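PDB 2H1R: dimethyladenosine transferase, putative from Plasmodium falciparum, which probably transfers methyl groups from S-adenosyl-L-methionine to adenines of ribosomal RNA, giving N6,N6-dimethyladenosine; this chain holds its methyltransferase domain and a helical C-terminal part. Local coordinates for residues 29-37 / 55-63; 157-167 / 205-216. All blocks are in the same frame, centred on the assembly; numbering follows the deposited sequence. Where two conformers were deposited one is given.

Contact 1 (29-37 / 55-63); sequences GILDKIIYA and NLTVKLLPL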
# COMPACT_ATOMS: atom_id res chain seq x y z
N GLY A 29 20.26 -17.71 2.51
CA GLY A 29 20.61 -16.46 3.15
C GLY A 29 19.53 -15.39 3.00
O GLY A 29 19.36 -14.57 3.89
N ILE A 30 18.81 -15.39 1.88
CA ILE A 30 17.66 -14.45 1.73
C ILE A 30 16.49 -14.83 2.67
O ILE A 30 15.86 -13.98 3.30
CB ILE A 30 17.13 -14.39 0.23
CG1 ILE A 30 18.24 -14.06 -0.78
CG2 ILE A 30 15.96 -13.41 0.07
CD1 ILE A 30 18.98 -12.81 -0.52
N LEU A 31 16.16 -16.12 2.74
CA LEU A 31 15.16 -16.56 3.70
C LEU A 31 15.48 -16.10 5.11
O LEU A 31 14.57 -15.69 5.85
CB LEU A 31 14.98 -18.07 3.66
CG LEU A 31 14.61 -18.67 2.31
CD1 LEU A 31 14.16 -20.11 2.49
CD2 LEU A 31 13.51 -17.89 1.69
N ASP A 32 16.76 -16.20 5.50
CA ASP A 32 17.20 -15.73 6.82
C ASP A 32 16.91 -14.24 7.04
O ASP A 32 16.53 -13.83 8.13
CB ASP A 32 18.69 -16.00 7.05
CG ASP A 32 18.97 -17.44 7.44
OD1 ASP A 32 18.00 -18.20 7.72
OD2 ASP A 32 20.16 -17.82 7.46
N LYS A 33 17.10 -13.45 5.99
CA LYS A 33 16.86 -12.00 6.07
C LYS A 33 15.38 -11.70 6.22
O LYS A 33 15.00 -10.76 6.93
CB LYS A 33 17.39 -11.32 4.81
CG LYS A 33 18.91 -11.39 4.67
CD LYS A 33 19.44 -10.36 3.70
CE LYS A 33 19.41 -8.97 4.35
NZ LYS A 33 20.42 -8.05 3.74
N ILE A 34 14.54 -12.47 5.52
CA ILE A 34 13.07 -12.31 5.63
C ILE A 34 12.66 -12.53 7.10
O ILE A 34 11.94 -11.73 7.69
CB ILE A 34 12.36 -13.29 4.66
CG1 ILE A 34 12.52 -12.79 3.22
CG2 ILE A 34 10.86 -13.48 4.97
CD1 ILE A 34 12.10 -13.83 2.14
N ILE A 35 13.12 -13.65 7.67
CA ILE A 35 12.75 -14.06 9.03
C ILE A 35 13.21 -13.00 10.04
O ILE A 35 12.45 -12.62 10.93
CB ILE A 35 13.40 -15.43 9.37
CG1 ILE A 35 12.80 -16.56 8.54
CG2 ILE A 35 13.39 -15.71 10.91
CD1 ILE A 35 11.28 -16.70 8.69
N TYR A 36 14.43 -12.50 9.88
CA TYR A 36 14.96 -11.47 10.78
C TYR A 36 14.11 -10.19 10.73
O TYR A 36 13.77 -9.60 11.77
CB TYR A 36 16.42 -11.14 10.46
CG TYR A 36 17.05 -10.11 11.38
CD1 TYR A 36 17.74 -10.50 12.53
CD2 TYR A 36 16.96 -8.76 11.11
CE1 TYR A 36 18.33 -9.56 13.38
CE2 TYR A 36 17.52 -7.80 11.95
CZ TYR A 36 18.22 -8.21 13.09
OH TYR A 36 18.79 -7.26 13.91
N ALA A 37 13.77 -9.77 9.53
CA ALA A 37 12.92 -8.59 9.34
C ALA A 37 11.51 -8.75 9.95
O ALA A 37 10.93 -7.77 10.43
CB ALA A 37 12.80 -8.29 7.81
N ASN A 55 10.03 -23.91 1.40
CA ASN A 55 11.34 -23.54 1.98
C ASN A 55 11.28 -22.44 3.05
O ASN A 55 11.94 -22.54 4.09
CB ASN A 55 12.31 -23.11 0.87
CG ASN A 55 13.17 -24.26 0.37
OD1 ASN A 55 12.91 -25.41 0.68
ND2 ASN A 55 14.21 -23.93 -0.42
N LEU A 56 10.47 -21.40 2.81
CA LEU A 56 10.19 -20.39 3.85
C LEU A 56 9.15 -20.87 4.90
O LEU A 56 9.29 -20.61 6.11
CB LEU A 56 9.73 -19.07 3.23
CG LEU A 56 9.45 -17.94 4.24
CD1 LEU A 56 10.71 -17.51 4.97
CD2 LEU A 56 8.75 -16.74 3.57
N THR A 57 8.13 -21.59 4.44
CA THR A 57 7.11 -22.15 5.34
C THR A 57 7.69 -22.90 6.54
O THR A 57 7.31 -22.65 7.70
CB THR A 57 6.16 -23.10 4.60
OG1 THR A 57 5.71 -22.48 3.40
CG2 THR A 57 4.92 -23.43 5.46
N VAL A 58 8.64 -23.79 6.27
CA VAL A 58 9.21 -24.61 7.33
C VAL A 58 10.01 -23.78 8.34
O VAL A 58 10.21 -24.21 9.48
CB VAL A 58 10.03 -25.81 6.75
CG1 VAL A 58 9.12 -26.71 5.87
CG2 VAL A 58 11.28 -25.36 5.97
N LYS A 59 10.42 -22.58 7.93
CA LYS A 59 11.18 -21.71 8.82
C LYS A 59 10.25 -20.84 9.65
O LYS A 59 10.64 -20.38 10.75
CB LYS A 59 12.15 -20.81 8.04
CG LYS A 59 13.34 -21.54 7.41
CD LYS A 59 14.11 -20.62 6.46
CE LYS A 59 14.91 -19.54 7.20
NZ LYS A 59 16.07 -20.15 7.91
N LEU A 60 9.06 -20.57 9.11
CA LEU A 60 8.01 -19.78 9.79
C LEU A 60 7.29 -20.54 10.92
O LEU A 60 7.01 -19.98 11.97
CB LEU A 60 6.95 -19.30 8.78
CG LEU A 60 7.39 -18.28 7.71
CD1 LEU A 60 6.30 -18.20 6.66
CD2 LEU A 60 7.67 -16.92 8.32
N LEU A 61 6.97 -21.79 10.66
CA LEU A 61 6.16 -22.64 11.55
C LEU A 61 6.64 -22.80 13.04
O LEU A 61 5.81 -22.74 13.96
CB LEU A 61 5.94 -23.99 10.88
CG LEU A 61 4.97 -24.04 9.69
CD1 LEU A 61 5.15 -25.27 8.88
CD2 LEU A 61 3.53 -23.94 10.20
N PRO A 62 7.93 -23.04 13.27
CA PRO A 62 8.44 -23.07 14.66
C PRO A 62 8.47 -21.68 15.33
O PRO A 62 8.60 -21.61 16.55
CB PRO A 62 9.85 -23.66 14.50
CG PRO A 62 10.23 -23.30 13.07
CD PRO A 62 8.98 -23.39 12.29
N LEU A 63 8.29 -20.60 14.54
CA LEU A 63 8.29 -19.24 15.07
C LEU A 63 6.92 -18.73 15.41
O LEU A 63 6.72 -18.12 16.47
CB LEU A 63 9.01 -18.24 14.13
CG LEU A 63 10.44 -18.60 13.78
CD1 LEU A 63 10.92 -17.65 12.70
CD2 LEU A 63 11.38 -18.54 15.00

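Contact 2 (157-167 / 205-216); sequences YSRLTINVKLF and FDEWDNLLRICF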
# COMPACT_ATOMS: atom_id res chain seq x y z
N TYR A 157 8.46 9.40 -8.07
CA TYR A 157 7.63 9.57 -6.85
C TYR A 157 6.19 9.76 -7.30
O TYR A 157 5.93 10.57 -8.17
CB TYR A 157 8.17 10.77 -6.08
CG TYR A 157 7.48 11.15 -4.80
CD1 TYR A 157 7.63 10.38 -3.64
CD2 TYR A 157 6.69 12.30 -4.74
CE1 TYR A 157 7.04 10.78 -2.42
CE2 TYR A 157 6.11 12.70 -3.54
CZ TYR A 157 6.25 11.91 -2.40
OH TYR A 157 5.66 12.31 -1.21
N SER A 158 5.25 9.00 -6.73
CA SER A 158 3.90 8.91 -7.32
C SER A 158 2.80 8.78 -6.25
O SER A 158 3.11 8.76 -5.03
CB SER A 158 3.83 7.74 -8.31
OG SER A 158 3.81 6.50 -7.60
N ARG A 159 1.56 8.71 -6.71
CA ARG A 159 0.40 8.50 -5.82
C ARG A 159 0.61 7.20 -5.02
O ARG A 159 0.37 7.18 -3.82
CB ARG A 159 -0.86 8.42 -6.64
CG ARG A 159 -2.15 8.22 -5.80
CD ARG A 159 -3.37 8.25 -6.68
NE ARG A 159 -3.22 7.41 -7.87
CZ ARG A 159 -3.62 6.15 -7.95
NH1 ARG A 159 -3.41 5.46 -9.07
NH2 ARG A 159 -4.24 5.56 -6.93
N LEU A 160 1.13 6.15 -5.66
CA LEU A 160 1.45 4.90 -4.94
C LEU A 160 2.32 5.16 -3.75
O LEU A 160 2.03 4.70 -2.62
CB LEU A 160 2.18 3.90 -5.86
CG LEU A 160 2.94 2.77 -5.15
CD1 LEU A 160 1.95 1.82 -4.44
CD2 LEU A 160 3.85 1.99 -6.13
N THR A 161 3.42 5.89 -3.99
CA THR A 161 4.37 6.21 -2.94
C THR A 161 3.74 6.91 -1.77
O THR A 161 4.01 6.56 -0.61
CB THR A 161 5.57 7.09 -3.44
OG1 THR A 161 6.00 6.66 -4.74
CG2 THR A 161 6.69 7.01 -2.45
N ILE A 162 2.92 7.92 -2.04
CA ILE A 162 2.34 8.66 -0.92
C ILE A 162 1.30 7.80 -0.16
O ILE A 162 1.28 7.84 1.06
CB ILE A 162 1.77 10.03 -1.35
CG1 ILE A 162 2.89 10.92 -1.87
CG2 ILE A 162 1.14 10.76 -0.14
CD1 ILE A 162 2.44 12.39 -2.24
N ASN A 163 0.50 7.03 -0.88
CA ASN A 163 -0.42 6.04 -0.25
C ASN A 163 0.27 5.13 0.73
O ASN A 163 -0.13 5.02 1.92
CB ASN A 163 -1.18 5.25 -1.29
CG ASN A 163 -2.36 6.01 -1.82
OD1 ASN A 163 -2.92 6.83 -1.11
ND2 ASN A 163 -2.74 5.77 -3.04
N VAL A 164 1.37 4.54 0.27
CA VAL A 164 2.19 3.67 1.12
C VAL A 164 2.72 4.39 2.36
O VAL A 164 2.64 3.85 3.51
CB VAL A 164 3.35 3.03 0.29
CG1 VAL A 164 4.31 2.24 1.17
CG2 VAL A 164 2.77 2.11 -0.73
N LYS A 165 3.24 5.60 2.16
CA LYS A 165 3.84 6.37 3.22
C LYS A 165 2.79 6.80 4.26
O LYS A 165 3.10 6.93 5.45
CB LYS A 165 4.52 7.61 2.65
CG LYS A 165 5.89 7.38 1.97
CD LYS A 165 6.34 8.61 1.20
CE LYS A 165 6.97 9.65 2.15
NZ LYS A 165 7.09 10.98 1.45
N LEU A 166 1.57 7.04 3.80
CA LEU A 166 0.52 7.46 4.72
C LEU A 166 0.21 6.31 5.65
O LEU A 166 0.12 6.51 6.86
CB LEU A 166 -0.76 7.89 3.99
CG LEU A 166 -1.90 8.21 4.99
CD1 LEU A 166 -1.54 9.36 5.85
CD2 LEU A 166 -3.18 8.51 4.30
N PHE A 167 0.05 5.12 5.10
CA PHE A 167 -0.42 3.99 5.88
C PHE A 167 0.65 3.21 6.66
O PHE A 167 0.34 2.59 7.69
CB PHE A 167 -1.37 3.15 5.04
CG PHE A 167 -2.63 3.90 4.67
CD1 PHE A 167 -3.64 4.12 5.63
CD2 PHE A 167 -2.76 4.51 3.40
CE1 PHE A 167 -4.78 4.86 5.32
CE2 PHE A 167 -3.92 5.27 3.07
CZ PHE A 167 -4.92 5.44 4.02
N PHE A 205 -10.15 6.72 2.98
CA PHE A 205 -9.29 6.34 1.86
C PHE A 205 -9.86 6.67 0.48
O PHE A 205 -9.08 7.05 -0.41
CB PHE A 205 -8.87 4.87 1.92
CG PHE A 205 -7.94 4.48 0.82
CD1 PHE A 205 -6.61 4.83 0.86
CD2 PHE A 205 -8.42 3.84 -0.31
CE1 PHE A 205 -5.74 4.49 -0.18
CE2 PHE A 205 -7.56 3.49 -1.36
CZ PHE A 205 -6.21 3.82 -1.28
N ASP A 206 -11.18 6.55 0.31
CA ASP A 206 -11.85 6.94 -0.94
C ASP A 206 -11.58 8.40 -1.32
O ASP A 206 -11.23 8.70 -2.46
CB ASP A 206 -13.37 6.68 -0.89
CG ASP A 206 -13.70 5.18 -0.74
OD1 ASP A 206 -12.84 4.35 -1.13
OD2 ASP A 206 -14.81 4.83 -0.24
N GLU A 207 -11.70 9.30 -0.35
CA GLU A 207 -11.49 10.72 -0.64
C GLU A 207 -10.00 11.06 -0.79
O GLU A 207 -9.65 11.90 -1.61
CB GLU A 207 -12.07 11.59 0.48
CG GLU A 207 -13.57 11.69 0.50
CD GLU A 207 -14.04 13.01 1.10
OE1 GLU A 207 -14.97 12.98 1.95
OE2 GLU A 207 -13.48 14.08 0.72
N TRP A 208 -9.16 10.48 0.06
CA TRP A 208 -7.69 10.65 -0.02
C TRP A 208 -7.18 10.24 -1.39
O TRP A 208 -6.49 10.99 -2.04
CB TRP A 208 -7.02 9.76 1.03
CG TRP A 208 -5.51 9.64 0.95
CD1 TRP A 208 -4.79 8.63 0.39
CD2 TRP A 208 -4.55 10.55 1.49
NE1 TRP A 208 -3.44 8.84 0.56
CE2 TRP A 208 -3.27 10.03 1.23
CE3 TRP A 208 -4.65 11.76 2.19
CZ2 TRP A 208 -2.09 10.68 1.63
CZ3 TRP A 208 -3.47 12.40 2.58
CH2 TRP A 208 -2.23 11.85 2.31
N ASP A 209 -7.54 9.05 -1.83
CA ASP A 209 -7.06 8.54 -3.10
C ASP A 209 -7.59 9.38 -4.27
O ASP A 209 -6.89 9.57 -5.28
CB ASP A 209 -7.38 7.05 -3.28
CG ASP A 209 -6.65 6.44 -4.47
OD1 ASP A 209 -5.38 6.44 -4.50
OD2 ASP A 209 -7.37 6.01 -5.37
N ASN A 210 -8.81 9.90 -4.16
CA ASN A 210 -9.34 10.71 -5.27
C ASN A 210 -8.68 12.07 -5.36
O ASN A 210 -8.43 12.58 -6.47
CB ASN A 210 -10.86 10.87 -5.19
CG ASN A 210 -11.60 9.62 -5.59
OD1 ASN A 210 -11.04 8.70 -6.19
ND2 ASN A 210 -12.87 9.58 -5.27
N LEU A 211 -8.40 12.66 -4.20
CA LEU A 211 -7.63 13.92 -4.13
C LEU A 211 -6.25 13.72 -4.75
O LEU A 211 -5.78 14.54 -5.55
CB LEU A 211 -7.49 14.40 -2.68
CG LEU A 211 -6.52 15.57 -2.41
CD1 LEU A 211 -6.95 16.88 -3.10
CD2 LEU A 211 -6.30 15.82 -0.92
N LEU A 212 -5.59 12.62 -4.39
CA LEU A 212 -4.29 12.31 -5.00
C LEU A 212 -4.35 12.10 -6.49
O LEU A 212 -3.42 12.50 -7.18
CB LEU A 212 -3.58 11.13 -4.32
CG LEU A 212 -3.12 11.39 -2.87
CD1 LEU A 212 -2.56 10.08 -2.32
CD2 LEU A 212 -2.03 12.42 -2.75
N ARG A 213 -5.39 11.45 -6.99
CA ARG A 213 -5.55 11.28 -8.45
C ARG A 213 -5.70 12.62 -9.19
O ARG A 213 -5.11 12.82 -10.27
CB ARG A 213 -6.73 10.34 -8.77
CG ARG A 213 -6.39 8.88 -8.47
CD ARG A 213 -7.65 8.02 -8.65
NE ARG A 213 -7.43 6.61 -8.38
CZ ARG A 213 -7.04 5.73 -9.30
NH1 ARG A 213 -6.81 6.13 -10.53
NH2 ARG A 213 -6.86 4.45 -8.97
N ILE A 214 -6.43 13.56 -8.59
CA ILE A 214 -6.52 14.89 -9.17
C ILE A 214 -5.15 15.56 -9.26
O ILE A 214 -4.76 16.06 -10.32
CB ILE A 214 -7.50 15.82 -8.37
CG1 ILE A 214 -8.92 15.26 -8.43
CG2 ILE A 214 -7.51 17.22 -8.96
CD1 ILE A 214 -9.89 16.00 -7.50
N CYS A 215 -4.45 15.56 -8.14
CA CYS A 215 -3.17 16.24 -8.01
C CYS A 215 -2.06 15.56 -8.82
O CYS A 215 -1.24 16.26 -9.43
CB CYS A 215 -2.76 16.32 -6.53
SG CYS A 215 -3.92 17.39 -5.58
N PHE A 216 -2.04 14.23 -8.84
CA PHE A 216 -0.97 13.51 -9.55
C PHE A 216 -1.21 13.33 -11.02
O PHE A 216 -0.37 12.80 -11.70
CB PHE A 216 -0.52 12.20 -8.84
CG PHE A 216 0.45 12.44 -7.71
CD1 PHE A 216 0.01 12.91 -6.49
CD2 PHE A 216 1.85 12.24 -7.90
CE1 PHE A 216 0.90 13.18 -5.46
CE2 PHE A 216 2.76 12.52 -6.87
CZ PHE A 216 2.30 12.99 -5.65

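Contact 1 (29-37 / 55-63)
In the Rossmann-like methyltransferase domain, helix 28-38 and the short helical segment 55-63 lie side by side over the sheet, and Leu31, Ile35 and Lys59 carry most of the contact between them. Leu31 reaches the start of the second segment: its CD1 rests 3.7 Å from the backbone O of Asn55, while its CB lies against the aliphatic part of Lys59, 3.8 Å from CE. The lysine runs out beside Leu31 and then bends at its last two torsions (chi3 72°, chi4 71°), which turns NZ to Asp32. The resulting salt bridge is short, NZ to OD1 2.8 Å, and the ammonium group meets OD1 nearly in line with the carboxylate's C-O bond. It sits at the solvent-facing border, with apolar groups behind it.

One turn on, Ile35 divides its branches among three leucines. Its CD1 comes within 3.6 Å of CD2 of Leu60 and 3.8 Å of CD1 of Leu56, whereas CG2, placed anti to the backbone N, touches CD1 of Leu63 at 3.6 Å. Ile34 adds a looser contact deeper in, its CG2 4.0 Å from CD1 of Leu56. Leu56 and Leu60 also reach strand 45-49 through Glu48 and Val46, so these two leucines pack the segment 55-63 onto the sheet as well. Leu31 lies beside Leu25, predicted to bind S-adenosyl-L-methionine. An apolar seam with an ion pair along its outer border thus joins two helical elements on the sheet of a class I methyltransferase fold, next to the probable cofactor site.

Contact 2 (157-167 / 205-216)
Helices 159-167 and 205-216 run roughly antiparallel, their N-to-C directions 149° apart and their axes 10.5 Å from each other at closest approach; Arg159 faces Leu212, and Asn163 faces Asp209. Trp208 is a knob among Ile162, Asn163, Leu166 and Phe167. CD2 of Leu166 sits over the indole in a CH-pi contact, 3.6 Å from the centroid of the six-membered ring, and CD1 of Leu212 sits against the opposite face, off toward its rim. At the indole's edge NE1 gives a weak, bent hydrogen bond to OD1 of Asn163 (2.7 Å). The same amide donates through ND2 to OD1 of Asp209 at 3.1 Å, which ties the orientation of the buried Asn163 side chain to two partners on the facing helix.

NH2 of Arg159 donates to the syn side of Asp209 OD1 (2.8 Å), and this oxygen lies close to the guanidinium plane. OD2 receives NE of Arg213 from above the carboxylate plane. With this shared aspartate between them, the two guanidinium groups can stack, planes 30° apart and centres 3.7 Å from each other; the carboxylate probably offsets part of the repulsion between the two cations.

At one end Phe167 turns an edge to the five-membered ring of Trp208 and meets Phe205 obliquely. At the other, the face of Phe216 lies under the backbone N of Arg159, and its CZ touches CD1 of Ile162 at 3.5 Å. Phe282 of helix 279-291 packs on Ile162, Trp208 and Leu212. This is knobs-into-holes packing of an antiparallel helix pair, here joining the methyltransferase domain to the C-terminal helices.

Contact 1 and contact 2 lie in different regions of one chain, their centres 32 Å apart and their nearest atoms about 15 Å, and they share no helix. Contact 1 is peripheral, beside the predicted cofactor site and far from the chain's centre; contact 2 lies nearer that centre, where the sheet-bearing domain meets the C-terminal helices. Both are partly buried, but their chemistry differs. Contact 1 is aliphatic, with a single ion pair towards solvent. Contact 2 buries more surface, 639 against 399 Å², and uses aromatic rings, a buried amide and a charge network. The strand 168-176, which follows helix 159-167 directly, is touched by side chains of helix 28-38.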